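Local coordinates for protein 5,10-methylenetetrahydrofolate dehydrogenase (Bombyx mori, PDB 5ZF1) that probably catalyses the NADP+-dependent oxidation of 5,10-methylenetetrahydrofolate to 5,10-methenyltetrahydrofolate in one-carbon folate metabolism, at residues B[8-13]-B[146-151]; B[16-21]-B[288-293]; B[137-142]-B[171-176]; B[141-146]-B[186-191]. All coordinates share one frame; numbering follows the deposited sequence.

Contact 1: residues B[8-13]-B[146-151]; sequences KALAME and VEMLKR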
loop_
_atom_site.group_PDB
_atom_site.type_symbol
_atom_site.label_atom_id
_atom_site.label_comp_id
_atom_site.label_asym_id
_atom_site.label_seq_id
_atom_site.Cartn_x
_atom_site.Cartn_y
_atom_site.Cartn_z
ATOM N N LYS B 8 22.113 16.378 4.774
ATOM C CA LYS B 8 22.137 17.837 4.823
ATOM C C LYS B 8 22.755 18.408 3.559
ATOM O O LYS B 8 22.212 19.338 2.953
ATOM C CB LYS B 8 22.901 18.318 6.054
ATOM C CG LYS B 8 22.856 19.824 6.242
ATOM C CD LYS B 8 23.788 20.263 7.353
ATOM C CE LYS B 8 23.084 21.209 8.302
ATOM N NZ LYS B 8 21.993 20.515 9.039
ATOM N N ALA B 9 23.898 17.860 3.145
ATOM C CA ALA B 9 24.550 18.344 1.936
ATOM C C ALA B 9 23.735 18.002 0.697
ATOM O O ALA B 9 23.660 18.801 -0.244
ATOM C CB ALA B 9 25.960 17.761 1.835
ATOM N N LEU B 10 23.117 16.818 0.671
ATOM C CA LEU B 10 22.278 16.464 -0.471
ATOM C C LEU B 10 21.074 17.390 -0.575
ATOM O O LEU B 10 20.681 17.791 -1.680
ATOM C CB LEU B 10 21.820 15.011 -0.359
ATOM C CG LEU B 10 20.967 14.498 -1.522
ATOM C CD1 LEU B 10 21.696 14.700 -2.837
ATOM C CD2 LEU B 10 20.591 13.028 -1.334
ATOM N N ALA B 11 20.461 17.716 0.564
ATOM C CA ALA B 11 19.309 18.611 0.558
ATOM C C ALA B 11 19.683 19.970 -0.017
ATOM O O ALA B 11 18.912 20.562 -0.776
ATOM C CB ALA B 11 18.752 18.769 1.970
ATOM N N MET B 12 20.863 20.476 0.340
ATOM C CA MET B 12 21.352 21.709 -0.272
ATOM C C MET B 12 21.432 21.582 -1.793
ATOM O O MET B 12 20.954 22.461 -2.520
ATOM C CB MET B 12 22.712 22.094 0.313
ATOM C CG MET B 12 23.195 23.479 -0.125
ATOM S SD MET B 12 21.975 24.784 0.180
ATOM C CE MET B 12 21.594 24.494 1.910
ATOM N N GLU B 13 22.020 20.488 -2.294
ATOM C CA GLU B 13 22.074 20.267 -3.741
ATOM C C GLU B 13 20.681 20.292 -4.347
ATOM O O GLU B 13 20.436 20.961 -5.354
ATOM C CB GLU B 13 22.740 18.925 -4.059
ATOM C CG GLU B 13 24.209 18.808 -3.711
ATOM C CD GLU B 13 24.776 17.446 -4.093
ATOM O OE1 GLU B 13 24.464 16.957 -5.203
ATOM O OE2 GLU B 13 25.523 16.860 -3.281
ATOM N N VAL B 146 14.211 7.515 -0.575
ATOM C CA VAL B 146 14.360 7.046 -1.946
ATOM C C VAL B 146 15.333 7.938 -2.708
ATOM O O VAL B 146 16.162 7.456 -3.489
ATOM C CB VAL B 146 12.981 6.978 -2.630
ATOM C CG1 VAL B 146 13.121 6.981 -4.151
ATOM C CG2 VAL B 146 12.233 5.755 -2.168
ATOM N N GLU B 147 15.270 9.248 -2.468
ATOM C CA GLU B 147 16.168 10.175 -3.157
ATOM C C GLU B 147 17.616 10.005 -2.701
ATOM O O GLU B 147 18.545 10.150 -3.505
ATOM C CB GLU B 147 15.686 11.612 -2.939
ATOM C CG GLU B 147 16.267 12.644 -3.912
ATOM C CD GLU B 147 15.908 12.393 -5.378
ATOM O OE1 GLU B 147 14.829 11.830 -5.672
ATOM O OE2 GLU B 147 16.715 12.779 -6.247
ATOM N N MET B 148 17.838 9.703 -1.418
ATOM C CA MET B 148 19.196 9.449 -0.955
ATOM C C MET B 148 19.783 8.230 -1.659
ATOM O O MET B 148 20.954 8.236 -2.063
ATOM C CB MET B 148 19.209 9.280 0.566
ATOM C CG MET B 148 18.757 10.531 1.322
ATOM S SD MET B 148 18.731 10.416 3.125
ATOM C CE MET B 148 20.150 9.377 3.474
ATOM N N LEU B 149 18.970 7.187 -1.854
ATOM C CA LEU B 149 19.450 5.995 -2.544
ATOM C C LEU B 149 19.781 6.291 -3.997
ATOM O O LEU B 149 20.816 5.847 -4.507
ATOM C CB LEU B 149 18.413 4.883 -2.467
ATOM C CG LEU B 149 18.182 4.313 -1.064
ATOM C CD1 LEU B 149 16.883 3.535 -1.018
ATOM C CD2 LEU B 149 19.370 3.468 -0.642
ATOM N N LYS B 150 18.902 7.026 -4.684
ATOM C CA LYS B 150 19.137 7.325 -6.094
ATOM C C LYS B 150 20.323 8.256 -6.271
ATOM O O LYS B 150 21.134 8.066 -7.177
ATOM C CB LYS B 150 17.883 7.940 -6.720
ATOM C CG LYS B 150 16.680 7.014 -6.679
ATOM C CD LYS B 150 15.458 7.624 -7.346
ATOM C CE LYS B 150 15.397 7.268 -8.822
ATOM N NZ LYS B 150 16.519 7.850 -9.620
ATOM N N ARG B 151 20.445 9.273 -5.421
ATOM C CA ARG B 151 21.506 10.252 -5.638
ATOM C C ARG B 151 22.879 9.696 -5.294
ATOM O O ARG B 151 23.882 10.150 -5.850
ATOM C CB ARG B 151 21.226 11.518 -4.832
ATOM C CG ARG B 151 20.000 12.246 -5.305
ATOM C CD ARG B 151 20.330 13.255 -6.373
ATOM N NE ARG B 151 19.136 13.983 -6.788
ATOM C CZ ARG B 151 19.141 15.239 -7.220
ATOM N NH1 ARG B 151 20.282 15.912 -7.281
ATOM N NH2 ARG B 151 18.007 15.827 -7.579
#
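Arg151 lies across Leu10; its side chain packs through its aliphatic base and bonds through its guanidinium. Arg151 CB touches both methyls of the leucine, 3.8 Å from Leu10 CD1 and 3.9 Å from Leu10 CD2. Next along, Arg151 CG and Leu10 CD1 are 3.9 Å apart, and CD is still within van der Waals range of that methyl. The chain bends about CB-CG (chi2 -90°), which turns the guanidinium back over its own helix. There Arg151 NE gives a nearly straight bond of 2.8 Å to Glu147 OE2 (N-H...O 166°), with the carboxylate oxygen at the guanidinium edge, in its plane, and using its anti lone pair. Glu147 is one turn earlier, so this is an i to i+4 salt bridge. NH2 continues to Glu17 of helix 7-26, a second carboxylate, and the two bonds together probably limit the rotation of the headgroup. Arg151 NH1 comes near the opposite charge of Glu13 without contact, 4.8 Å from Glu13 OE1.

The other methyl of the fork, Leu10 CD2, also reaches Met148, 3.9 Å from Met148 CA and 4.1 Å from Met148 CG. A branched apolar residue suits this place because its fork spreads over both Arg151 and Met148. Met280 of helix 277-298 covers both Leu10 and Met148. The helix axes stand 11.2 Å apart and nearly perpendicular, at 85°, so one leucine spans most of the gap. The arrangement is a nearly perpendicular helix-helix packing between the catalytic and NAD(P)-binding regions of the tetrahydrofolate dehydrogenase/cyclohydrolase family.

Contact 2: residues B[16-21]-B[288-293]; sequences KELKQK and NTFQAA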
loop_
_atom_site.group_PDB
_atom_site.type_symbol
_atom_site.label_atom_id
_atom_site.label_comp_id
_atom_site.label_asym_id
_atom_site.label_seq_id
_atom_site.Cartn_x
_atom_site.Cartn_y
_atom_site.Cartn_z
ATOM N N LYS B 16 19.100 23.771 -4.359
ATOM C CA LYS B 16 19.661 24.611 -5.416
ATOM C C LYS B 16 19.050 24.281 -6.768
ATOM O O LYS B 16 18.734 25.188 -7.548
ATOM C CB LYS B 16 21.179 24.458 -5.465
ATOM C CG LYS B 16 21.893 25.000 -4.238
ATOM C CD LYS B 16 23.404 24.955 -4.431
ATOM C CE LYS B 16 24.144 25.348 -3.162
ATOM N NZ LYS B 16 25.623 25.334 -3.370
ATOM N N GLU B 17 18.879 22.985 -7.068
ATOM C CA GLU B 17 18.226 22.598 -8.315
ATOM C C GLU B 17 16.791 23.092 -8.355
ATOM O O GLU B 17 16.340 23.632 -9.367
ATOM C CB GLU B 17 18.266 21.078 -8.490
ATOM C CG GLU B 17 19.646 20.508 -8.701
ATOM C CD GLU B 17 19.665 18.994 -8.599
ATOM O OE1 GLU B 17 18.577 18.374 -8.590
ATOM O OE2 GLU B 17 20.774 18.427 -8.531
ATOM N N LEU B 18 16.057 22.911 -7.255
ATOM C CA LEU B 18 14.671 23.353 -7.210
ATOM C C LEU B 18 14.564 24.855 -7.445
ATOM O O LEU B 18 13.656 25.315 -8.144
ATOM C CB LEU B 18 14.059 22.986 -5.861
ATOM C CG LEU B 18 13.527 21.568 -5.758
ATOM C CD1 LEU B 18 13.288 21.235 -4.302
ATOM C CD2 LEU B 18 12.243 21.452 -6.565
ATOM N N LYS B 19 15.467 25.631 -6.847
ATOM C CA LYS B 19 15.460 27.077 -7.070
ATOM C C LYS B 19 15.475 27.398 -8.558
ATOM O O LYS B 19 14.683 28.217 -9.041
ATOM C CB LYS B 19 16.658 27.720 -6.377
ATOM C CG LYS B 19 16.705 29.246 -6.507
ATOM C CD LYS B 19 17.744 29.836 -5.569
ATOM C CE LYS B 19 17.865 31.346 -5.755
ATOM N NZ LYS B 19 18.034 32.079 -4.465
ATOM N N GLN B 20 16.354 26.729 -9.307
ATOM C CA GLN B 20 16.448 26.966 -10.743
ATOM C C GLN B 20 15.218 26.461 -11.484
ATOM O O GLN B 20 14.707 27.136 -12.385
ATOM C CB GLN B 20 17.701 26.295 -11.297
ATOM C CG GLN B 20 18.975 26.614 -10.544
ATOM C CD GLN B 20 20.137 25.764 -11.011
ATOM O OE1 GLN B 20 19.951 24.637 -11.474
ATOM N NE2 GLN B 20 21.344 26.306 -10.907
ATOM N N LYS B 21 14.732 25.262 -11.142
ATOM C CA LYS B 21 13.599 24.712 -11.875
ATOM C C LYS B 21 12.332 25.527 -11.656
ATOM O O LYS B 21 11.529 25.688 -12.584
ATOM C CB LYS B 21 13.379 23.249 -11.481
ATOM C CG LYS B 21 14.487 22.342 -11.976
ATOM C CD LYS B 21 14.215 20.888 -11.634
ATOM C CE LYS B 21 15.369 19.998 -12.082
ATOM N NZ LYS B 21 15.124 18.568 -11.743
ATOM N N ASN B 288 7.408 18.589 -3.439
ATOM C CA ASN B 288 5.990 18.269 -3.544
ATOM C C ASN B 288 5.144 19.513 -3.779
ATOM O O ASN B 288 4.148 19.452 -4.506
ATOM C CB ASN B 288 5.510 17.563 -2.273
ATOM C CG ASN B 288 5.964 16.127 -2.193
ATOM O OD1 ASN B 288 6.613 15.625 -3.105
ATOM N ND2 ASN B 288 5.579 15.439 -1.110
ATOM N N THR B 289 5.531 20.650 -3.191
ATOM C CA THR B 289 4.774 21.882 -3.403
ATOM C C THR B 289 4.898 22.355 -4.849
ATOM O O THR B 289 3.901 22.739 -5.475
ATOM C CB THR B 289 5.258 22.963 -2.423
ATOM O OG1 THR B 289 5.099 22.503 -1.075
ATOM C CG2 THR B 289 4.453 24.257 -2.583
ATOM N N PHE B 290 6.114 22.293 -5.391
ATOM C CA PHE B 290 6.359 22.598 -6.796
ATOM C C PHE B 290 5.619 21.624 -7.706
ATOM O O PHE B 290 5.002 22.037 -8.697
ATOM C CB PHE B 290 7.864 22.573 -7.057
ATOM C CG PHE B 290 8.256 22.928 -8.471
ATOM C CD1 PHE B 290 7.505 23.832 -9.216
ATOM C CD2 PHE B 290 9.383 22.356 -9.050
ATOM C CE1 PHE B 290 7.869 24.142 -10.505
ATOM C CE2 PHE B 290 9.749 22.674 -10.338
ATOM C CZ PHE B 290 8.997 23.570 -11.065
ATOM N N GLN B 291 5.663 20.323 -7.386
ATOM C CA GLN B 291 4.911 19.344 -8.169
ATOM C C GLN B 291 3.421 19.659 -8.173
ATOM O O GLN B 291 2.767 19.579 -9.218
ATOM C CB GLN B 291 5.156 17.937 -7.614
ATOM C CG GLN B 291 4.462 16.811 -8.362
ATOM C CD GLN B 291 4.342 15.556 -7.495
ATOM O OE1 GLN B 291 5.219 15.276 -6.686
ATOM N NE2 GLN B 291 3.279 14.789 -7.689
ATOM N N ALA B 292 2.858 19.993 -7.010
ATOM C CA ALA B 292 1.431 20.294 -6.945
ATOM C C ALA B 292 1.096 21.542 -7.754
ATOM O O ALA B 292 0.111 21.560 -8.503
ATOM C CB ALA B 292 0.986 20.458 -5.495
ATOM N N ALA B 293 1.906 22.593 -7.621
ATOM C CA ALA B 293 1.636 23.822 -8.364
ATOM C C ALA B 293 1.649 23.573 -9.863
ATOM O O ALA B 293 0.839 24.148 -10.600
ATOM C CB ALA B 293 2.654 24.907 -7.991
#
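Phe290 reaches from helix 277-298 to Leu18 and Lys21 on helix 7-26, a helix-helix contact that ties the two ends of the chain together in this two-domain tetrahydrofolate dehydrogenase fold. Its ring is thrust across the gap because CG stands anti to the backbone N (chi1 -178°), directing the aromatic group at the first helix. Leu18 comes the other way, and the two side chains slide past each other in opposite directions, leaving Leu18 CD2 3.9 Å from Phe290 CD2. The leucine methyl meets the ring obliquely, at CD2; the next ring carbons, CE2 and CZ, meet Lys21.

A lysine suits this border position, since its first methylene can pack while the rest runs to the surface. Lys21 CB lies 3.8 Å from Phe290 CE2, after which the extended chain carries the ammonium away from the ring. To one large flat side chain, then, Leu18 offers a methyl and Lys21, about one turn on, its CB and backbone carbonyl. Ile22 touches the ring too, and Trp25 meets it edge-to-face, so four residues of helix 7-26 touch it. Farthest out, the ring carbon CZ of Phe290 rests 3.6 Å from the backbone oxygen of Lys21, in an oblique approach.

Contact 3: residues B[137-142]-B[171-176]; sequences IVPATA and GMPIAM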
loop_
_atom_site.group_PDB
_atom_site.type_symbol
_atom_site.label_atom_id
_atom_site.label_comp_id
_atom_site.label_asym_id
_atom_site.label_seq_id
_atom_site.Cartn_x
_atom_site.Cartn_y
_atom_site.Cartn_z
ATOM N N ILE B 137 1.218 12.341 -5.051
ATOM C CA ILE B 137 2.045 13.078 -4.098
ATOM C C ILE B 137 2.510 12.083 -3.047
ATOM O O ILE B 137 1.688 11.478 -2.348
ATOM C CB ILE B 137 1.279 14.241 -3.457
ATOM C CG1 ILE B 137 0.799 15.196 -4.550
ATOM C CG2 ILE B 137 2.191 14.939 -2.429
ATOM C CD1 ILE B 137 0.128 16.462 -4.031
ATOM N N VAL B 138 3.821 11.908 -2.940
ATOM C CA VAL B 138 4.411 10.878 -2.081
ATOM C C VAL B 138 4.840 11.494 -0.753
ATOM O O VAL B 138 5.335 12.635 -0.737
ATOM C CB VAL B 138 5.596 10.216 -2.800
ATOM C CG1 VAL B 138 6.249 9.193 -1.919
ATOM C CG2 VAL B 138 5.145 9.612 -4.126
ATOM N N PRO B 139 4.669 10.800 0.380
ATOM C CA PRO B 139 5.098 11.368 1.663
ATOM C C PRO B 139 6.578 11.724 1.644
ATOM O O PRO B 139 7.400 11.024 1.053
ATOM C CB PRO B 139 4.791 10.249 2.663
ATOM C CG PRO B 139 3.639 9.513 2.009
ATOM C CD PRO B 139 3.929 9.533 0.543
ATOM N N ALA B 140 6.910 12.844 2.291
ATOM C CA ALA B 140 8.194 13.502 2.042
ATOM C C ALA B 140 9.375 12.732 2.628
ATOM O O ALA B 140 10.438 12.641 1.998
ATOM C CB ALA B 140 8.158 14.927 2.603
ATOM N N THR B 141 9.230 12.186 3.836
ATOM C CA THR B 141 10.340 11.437 4.419
ATOM C C THR B 141 10.629 10.178 3.611
ATOM O O THR B 141 11.792 9.834 3.369
ATOM C CB THR B 141 10.036 11.092 5.881
ATOM O OG1 THR B 141 9.887 12.297 6.639
ATOM C CG2 THR B 141 11.181 10.293 6.494
ATOM N N ALA B 142 9.583 9.477 3.174
ATOM C CA ALA B 142 9.798 8.320 2.314
ATOM C C ALA B 142 10.462 8.735 1.009
ATOM O O ALA B 142 11.399 8.084 0.534
ATOM C CB ALA B 142 8.466 7.604 2.051
ATOM N N GLY B 171 7.259 4.160 7.348
ATOM C CA GLY B 171 7.793 2.850 6.993
ATOM C C GLY B 171 7.072 2.213 5.817
ATOM O O GLY B 171 7.696 1.641 4.912
ATOM N N MET B 172 5.742 2.307 5.800
ATOM C CA MET B 172 4.993 1.681 4.718
ATOM C C MET B 172 5.286 2.361 3.376
ATOM O O MET B 172 5.559 1.657 2.391
ATOM C CB MET B 172 3.494 1.667 5.057
ATOM C CG MET B 172 2.615 0.968 4.036
ATOM S SD MET B 172 2.100 2.080 2.689
ATOM C CE MET B 172 1.022 3.236 3.580
ATOM N N PRO B 173 5.239 3.688 3.273
ATOM C CA PRO B 173 5.565 4.292 1.974
ATOM C C PRO B 173 6.994 4.012 1.540
ATOM O O PRO B 173 7.233 3.877 0.339
ATOM C CB PRO B 173 5.317 5.793 2.208
ATOM C CG PRO B 173 4.387 5.851 3.385
ATOM C CD PRO B 173 4.746 4.678 4.246
ATOM N N ILE B 174 7.945 3.902 2.461
ATOM C CA ILE B 174 9.310 3.550 2.061
ATOM C C ILE B 174 9.334 2.165 1.427
ATOM O O ILE B 174 9.889 1.965 0.339
ATOM C CB ILE B 174 10.263 3.629 3.265
ATOM C CG1 ILE B 174 10.494 5.091 3.655
ATOM C CG2 ILE B 174 11.588 2.906 2.925
ATOM C CD1 ILE B 174 11.359 5.285 4.884
ATOM N N ALA B 175 8.746 1.174 2.114
ATOM C CA ALA B 175 8.730 -0.178 1.555
ATOM C C ALA B 175 8.016 -0.217 0.216
ATOM O O ALA B 175 8.461 -0.911 -0.710
ATOM C CB ALA B 175 8.065 -1.150 2.536
ATOM N N MET B 176 6.904 0.528 0.088
ATOM C CA MET B 176 6.130 0.500 -1.151
ATOM C C MET B 176 6.961 0.994 -2.325
ATOM O O MET B 176 6.932 0.401 -3.409
ATOM C CB MET B 176 4.859 1.338 -0.995
ATOM C CG MET B 176 3.855 1.218 -2.144
ATOM S SD MET B 176 3.084 -0.416 -2.352
ATOM C CE MET B 176 2.290 -0.706 -0.778
#
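In Ile174, chi1 of -72° sets CG1 beside the backbone N and CG2 anti to it, and this choice turns the ethyl branch of the side chain onto Ala142. CG1 of Ile174 lies 3.6 Å from Ala142 CA and equally far from its CB, which shows how closely the two backbones come: Ala142 CA is 4.8 Å from Ile174 CA. Alanine fits here because its single methyl allows this approach. That methyl also touches the neighbouring residue, with Ala142 CB 3.6 Å from Pro173 CB, so it sits in the notch between two successive side chains.

The proline rings complete the interface. Pro139 and Pro173 cross at about a right angle and meet through their outer carbons, Pro139 CG to Pro173 CG at 4.0 Å. Pro139 holds the N-cap position of helix 140-151, while Pro173 occupies the first turn of helix 171-178, where a missing N-H costs no helical hydrogen bond. Another part of helix 171-178 meets the second subunit, whose Cys131 and Met176 pack on Met172 and Met176. Helix 171-178 is the crossover between parallel strands 160-164 and 193-197, so the contact packs helix 140-151 onto the beta-alpha-beta unit of a Rossmann-type NAD(P)-binding domain.

Contact 4: residues B[141-146]-B[186-191]; sequences TALAVV and SGLGMD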
loop_
_atom_site.group_PDB
_atom_site.type_symbol
_atom_site.label_atom_id
_atom_site.label_comp_id
_atom_site.label_asym_id
_atom_site.label_seq_id
_atom_site.Cartn_x
_atom_site.Cartn_y
_atom_site.Cartn_z
ATOM N N THR B 141 9.230 12.186 3.836
ATOM C CA THR B 141 10.340 11.437 4.419
ATOM C C THR B 141 10.629 10.178 3.611
ATOM O O THR B 141 11.792 9.834 3.369
ATOM C CB THR B 141 10.036 11.092 5.881
ATOM O OG1 THR B 141 9.887 12.297 6.639
ATOM C CG2 THR B 141 11.181 10.293 6.494
ATOM N N ALA B 142 9.583 9.477 3.174
ATOM C CA ALA B 142 9.798 8.320 2.314
ATOM C C ALA B 142 10.462 8.735 1.009
ATOM O O ALA B 142 11.399 8.084 0.534
ATOM C CB ALA B 142 8.466 7.604 2.051
ATOM N N LEU B 143 10.008 9.838 0.422
ATOM C CA LEU B 143 10.630 10.306 -0.805
ATOM C C LEU B 143 12.083 10.692 -0.566
ATOM O O LEU B 143 12.939 10.493 -1.442
ATOM C CB LEU B 143 9.820 11.482 -1.363
ATOM C CG LEU B 143 10.044 11.959 -2.793
ATOM C CD1 LEU B 143 9.888 10.817 -3.796
ATOM C CD2 LEU B 143 9.033 13.077 -3.080
ATOM N N ALA B 144 12.381 11.242 0.614
ATOM C CA ALA B 144 13.754 11.612 0.946
ATOM C C ALA B 144 14.666 10.390 0.981
ATOM O O ALA B 144 15.777 10.411 0.437
ATOM C CB ALA B 144 13.789 12.349 2.288
ATOM N N VAL B 145 14.224 9.316 1.642
ATOM C CA VAL B 145 15.002 8.078 1.658
ATOM C C VAL B 145 15.264 7.584 0.244
ATOM O O VAL B 145 16.401 7.255 -0.117
ATOM C CB VAL B 145 14.280 7.007 2.494
ATOM C CG1 VAL B 145 14.951 5.645 2.293
ATOM C CG2 VAL B 145 14.314 7.416 3.917
ATOM N N VAL B 146 14.211 7.515 -0.575
ATOM C CA VAL B 146 14.360 7.046 -1.946
ATOM C C VAL B 146 15.333 7.938 -2.708
ATOM O O VAL B 146 16.162 7.456 -3.489
ATOM C CB VAL B 146 12.981 6.978 -2.630
ATOM C CG1 VAL B 146 13.121 6.981 -4.151
ATOM C CG2 VAL B 146 12.233 5.755 -2.168
ATOM N N SER B 186 3.958 5.475 -12.474
ATOM C CA SER B 186 4.546 6.233 -11.370
ATOM C C SER B 186 6.004 6.578 -11.649
ATOM O O SER B 186 6.441 7.711 -11.407
ATOM C CB SER B 186 4.430 5.436 -10.070
ATOM O OG SER B 186 4.584 6.270 -8.937
ATOM N N GLY B 187 6.768 5.617 -12.164
ATOM C CA GLY B 187 8.171 5.834 -12.446
ATOM C C GLY B 187 9.078 5.866 -11.235
ATOM O O GLY B 187 10.298 5.961 -11.402
ATOM N N LEU B 188 8.537 5.791 -10.027
ATOM C CA LEU B 188 9.377 5.753 -8.831
ATOM C C LEU B 188 9.864 4.343 -8.521
ATOM O O LEU B 188 9.891 3.911 -7.362
ATOM C CB LEU B 188 8.607 6.361 -7.662
ATOM C CG LEU B 188 8.182 7.820 -7.929
ATOM C CD1 LEU B 188 7.777 8.566 -6.664
ATOM C CD2 LEU B 188 9.268 8.603 -8.662
ATOM N N GLY B 189 10.295 3.633 -9.566
ATOM C CA GLY B 189 10.479 2.195 -9.536
ATOM C C GLY B 189 11.862 1.688 -9.204
ATOM O O GLY B 189 12.771 1.682 -10.041
ATOM N N MET B 190 11.997 1.185 -7.982
ATOM C CA MET B 190 13.280 0.724 -7.485
ATOM C C MET B 190 13.476 -0.781 -7.596
ATOM O O MET B 190 14.624 -1.230 -7.686
ATOM C CB MET B 190 13.446 1.167 -6.030
ATOM C CG MET B 190 12.844 2.528 -5.790
ATOM S SD MET B 190 13.696 3.377 -4.465
ATOM C CE MET B 190 15.153 3.987 -5.299
ATOM N N ASP B 191 12.398 -1.570 -7.582
ATOM C CA ASP B 191 12.465 -2.997 -7.916
ATOM C C ASP B 191 13.366 -3.787 -6.966
ATOM O O ASP B 191 13.914 -4.818 -7.331
ATOM C CB ASP B 191 12.922 -3.194 -9.381
ATOM C CG ASP B 191 11.810 -2.905 -10.377
ATOM O OD1 ASP B 191 10.794 -3.626 -10.322
ATOM O OD2 ASP B 191 11.928 -1.958 -11.208
#
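Met190, which packs on Val146, is tied at both of its backbone polar atoms: its N is hydrogen-bonded to Ser180 OG and its O to Thr156 OG1. With the main chain held at two points, a loop of irregular shape can still present its side chain to the helix. The contacts of that side chain are provisional, since they belong to one of two deposited conformers. In this one the sulfur reaches between the methyls of valine, with Met190 SD 3.6 Å from Val146 CG2 and 3.7 Å from Val146 CG1. The chain then bends at chi3 (80°), bringing Met190 CE to 3.8 Å from Val146 CG1. The two side chains meet obliquely. The flexible thioether of methionine probably suits such a place, since it may follow the two methyls of a beta-branched neighbour in more than one way.

A second, looser meeting lies about one turn earlier on the helix, where Leu143 CD1 and Leu188 CD1 come within 4.2 Å. Leu143 also packs against Met284 and His287 of helix 277-298, while Val146 and Leu188 both touch Met177 of helix 171-178. The loop thus lies over helix 140-151 just ahead of strand 193-197, one of the two outermost strands of the six-stranded parallel sheet within this chain.

Helix 140-151 runs through contacts 1, 3 and 4, and helix 7-26 through contacts 1 and 2. Contact 3 is the most central and wholly buried, built from alanine, two prolines and an isoleucine at short range. Contact 4, about 7 Å away between centres, shares Ala142 and Thr141 with it and sets Met190 and Leu188 of a loop against Val146 and Leu143. Contacts 1 and 2 join the two family regions and lie farther out; there aliphatic or aromatic packing is edged by charged residues, and Arg151 NH2 of contact 1 forms a salt bridge with Glu17 OE1 of contact 2, 2.8 Å apart. Across all four, no hydrogen bond spans the paired segments.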